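Local coordinates for 2OG-Fe dioxygenase family protein (Methylibium petroleiphilum, PDB 3PL0), which is probably an iron-dependent dioxygenase of the 2-oxoglutarate type, built on a cupin double-stranded beta-helix fold, at residues His166-Asp171 / Leu212-Val217. Sequence-based numbering, arbitrary orientation.
Sequences HRDGVD and LDDQQV
The carboxylate of Asp214, its CG anti to the backbone N (chi1 -161°), reaches into the loop 166-171 and gathers backbone N-H groups there. Asp168 N donates to the syn lone pair of Asp214 OD1 at 2.9 Å, while Val170 N meets Asp214 OD2 from above the carboxylate plane, also at 2.9 Å; Gly169 N adds a weak, bent bond to OD2. Arg167 grips the same residue twice: NE gives a bond of 2.8 Å to Asp214 O, lying near the guanidinium plane, and NH2 forms a salt bridge of 3.2 Å with OD2. Aspartate suits this buried place, being short and having two acceptors whose charge the arginine probably balances; an asparagine here has no charge to pair with Arg167 and one acceptor fewer, and would probably hold the loop less firmly. Gly169 fits the positive phi (79°), its CA over the rim of one guanidinium face. In return, Asp214 N donates to Asp171 O at 2.9 Å. Asp213 OD1 accepts from Gln215 N, an Asx turn. Val170 CG2 lies 3.7 Å from Asp214 OD2. His219 NE2 is hydrogen-bonded to Asp168 OD1; His166, Asp168 and His219 match the family's HxD...H iron-binding triad, so Asp214 probably positions Asp168 from the second shell. The contact joins the loop entering strand 172-181 to the turn linking strands 209-213 and 217-226, with Val170 resting on strand 237-246.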
loop_
_atom_site.group_PDB
_atom_site.type_symbol
_atom_site.label_atom_id
_atom_site.label_comp_id
_atom_site.label_asym_id
_atom_site.label_seq_id
_atom_site.Cartn_x
_atom_site.Cartn_y
_atom_site.Cartn_z
ATOM N N HIS A 166 -9.499 8.411 3.022
ATOM C CA HIS A 166 -9.358 7.722 4.306
ATOM C C HIS A 166 -7.913 7.733 4.820
ATOM O O HIS A 166 -6.951 7.969 4.065
ATOM C CB HIS A 166 -9.840 6.255 4.155
ATOM C CG HIS A 166 -8.940 5.429 3.292
ATOM N ND1 HIS A 166 -9.017 5.435 1.914
ATOM C CD2 HIS A 166 -7.905 4.614 3.604
ATOM C CE1 HIS A 166 -8.085 4.639 1.418
ATOM N NE2 HIS A 166 -7.391 4.134 2.423
ATOM N N ARG A 167 -7.765 7.474 6.118
ATOM C CA ARG A 167 -6.514 6.959 6.617
ATOM C C ARG A 167 -6.631 5.465 6.963
ATOM O O ARG A 167 -7.710 4.876 6.925
ATOM C CB ARG A 167 -6.009 7.779 7.796
ATOM C CG ARG A 167 -6.831 7.680 9.054
ATOM C CD ARG A 167 -6.246 8.549 10.159
ATOM N NE ARG A 167 -4.998 8.009 10.685
ATOM C CZ ARG A 167 -4.860 7.388 11.858
ATOM N NH1 ARG A 167 -5.897 7.255 12.689
ATOM N NH2 ARG A 167 -3.667 6.902 12.216
ATOM N N ASP A 168 -5.511 4.852 7.303
ATOM C CA ASP A 168 -5.491 3.419 7.502
ATOM C C ASP A 168 -5.414 3.005 8.995
ATOM O O ASP A 168 -5.444 1.834 9.317
ATOM C CB ASP A 168 -4.355 2.820 6.707
ATOM C CG ASP A 168 -4.529 3.006 5.211
ATOM O OD1 ASP A 168 -4.397 4.152 4.703
ATOM O OD2 ASP A 168 -4.755 1.994 4.550
ATOM N N GLY A 169 -5.278 3.978 9.887
ATOM C CA GLY A 169 -5.266 3.716 11.315
ATOM C C GLY A 169 -3.943 3.203 11.841
ATOM O O GLY A 169 -3.919 2.539 12.879
ATOM N N VAL A 170 -2.857 3.541 11.134
ATOM C CA VAL A 170 -1.526 3.055 11.446
ATOM C C VAL A 170 -0.604 4.267 11.580
ATOM O O VAL A 170 -1.064 5.392 11.624
ATOM C CB VAL A 170 -1.042 2.059 10.346
ATOM C CG1 VAL A 170 -1.936 0.798 10.293
ATOM C CG2 VAL A 170 -0.995 2.726 8.940
ATOM N N ASP A 171 0.698 4.061 11.589
ATOM C CA ASP A 171 1.640 5.176 11.589
ATOM C C ASP A 171 2.037 5.636 10.174
ATOM O O ASP A 171 2.004 6.833 9.873
ATOM C CB ASP A 171 2.887 4.816 12.362
ATOM C CG ASP A 171 2.652 4.873 13.867
ATOM O OD1 ASP A 171 2.854 5.968 14.435
ATOM O OD2 ASP A 171 2.196 3.861 14.427
ATOM N N LEU A 212 3.247 7.495 2.800
ATOM C CA LEU A 212 2.251 8.315 3.508
ATOM C C LEU A 212 2.499 8.294 5.036
ATOM O O LEU A 212 2.731 7.253 5.629
ATOM C CB LEU A 212 0.827 7.764 3.287
ATOM C CG LEU A 212 0.305 7.630 1.855
ATOM C CD1 LEU A 212 -0.940 6.722 1.813
ATOM C CD2 LEU A 212 -0.021 9.016 1.244
ATOM N N ASP A 213 2.448 9.457 5.659
ATOM C CA ASP A 213 2.373 9.563 7.111
ATOM C C ASP A 213 0.899 9.535 7.417
ATOM O O ASP A 213 0.142 10.525 7.241
ATOM C CB ASP A 213 3.011 10.849 7.579
ATOM C CG ASP A 213 2.909 11.057 9.078
ATOM O OD1 ASP A 213 2.140 10.361 9.785
ATOM O OD2 ASP A 213 3.608 11.968 9.537
ATOM N N ASP A 214 0.479 8.387 7.893
ATOM C CA ASP A 214 -0.940 8.123 8.092
ATOM C C ASP A 214 -1.601 9.002 9.151
ATOM O O ASP A 214 -2.816 9.031 9.260
ATOM C CB ASP A 214 -1.136 6.657 8.457
ATOM C CG ASP A 214 -2.535 6.201 8.238
ATOM O OD1 ASP A 214 -3.027 6.311 7.076
ATOM O OD2 ASP A 214 -3.160 5.767 9.228
ATOM N N GLN A 215 -0.800 9.707 9.940
ATOM C CA GLN A 215 -1.345 10.662 10.927
ATOM C C GLN A 215 -1.461 12.092 10.370
ATOM O O GLN A 215 -1.962 12.966 11.042
ATOM C CB GLN A 215 -0.479 10.645 12.212
ATOM C CG GLN A 215 -0.513 9.258 12.924
ATOM C CD GLN A 215 0.300 9.216 14.224
ATOM O OE1 GLN A 215 0.892 10.207 14.650
ATOM N NE2 GLN A 215 0.335 8.058 14.838
ATOM N N GLN A 216 -0.986 12.333 9.155
ATOM C CA GLN A 216 -0.951 13.698 8.611
ATOM C C GLN A 216 -1.692 13.889 7.300
ATOM O O GLN A 216 -2.031 15.000 6.949
ATOM C CB GLN A 216 0.491 14.084 8.397
ATOM C CG GLN A 216 1.229 14.327 9.701
ATOM C CD GLN A 216 0.633 15.487 10.472
ATOM O OE1 GLN A 216 0.396 16.555 9.905
ATOM N NE2 GLN A 216 0.366 15.279 11.761
ATOM N N VAL A 217 -1.921 12.808 6.557
ATOM C CA VAL A 217 -2.592 12.882 5.270
ATOM C C VAL A 217 -3.667 11.792 5.215
ATOM O O VAL A 217 -3.672 10.825 6.029
ATOM C CB VAL A 217 -1.597 12.733 4.099
ATOM C CG1 VAL A 217 -0.561 13.861 4.131
ATOM C CG2 VAL A 217 -0.923 11.353 4.156
#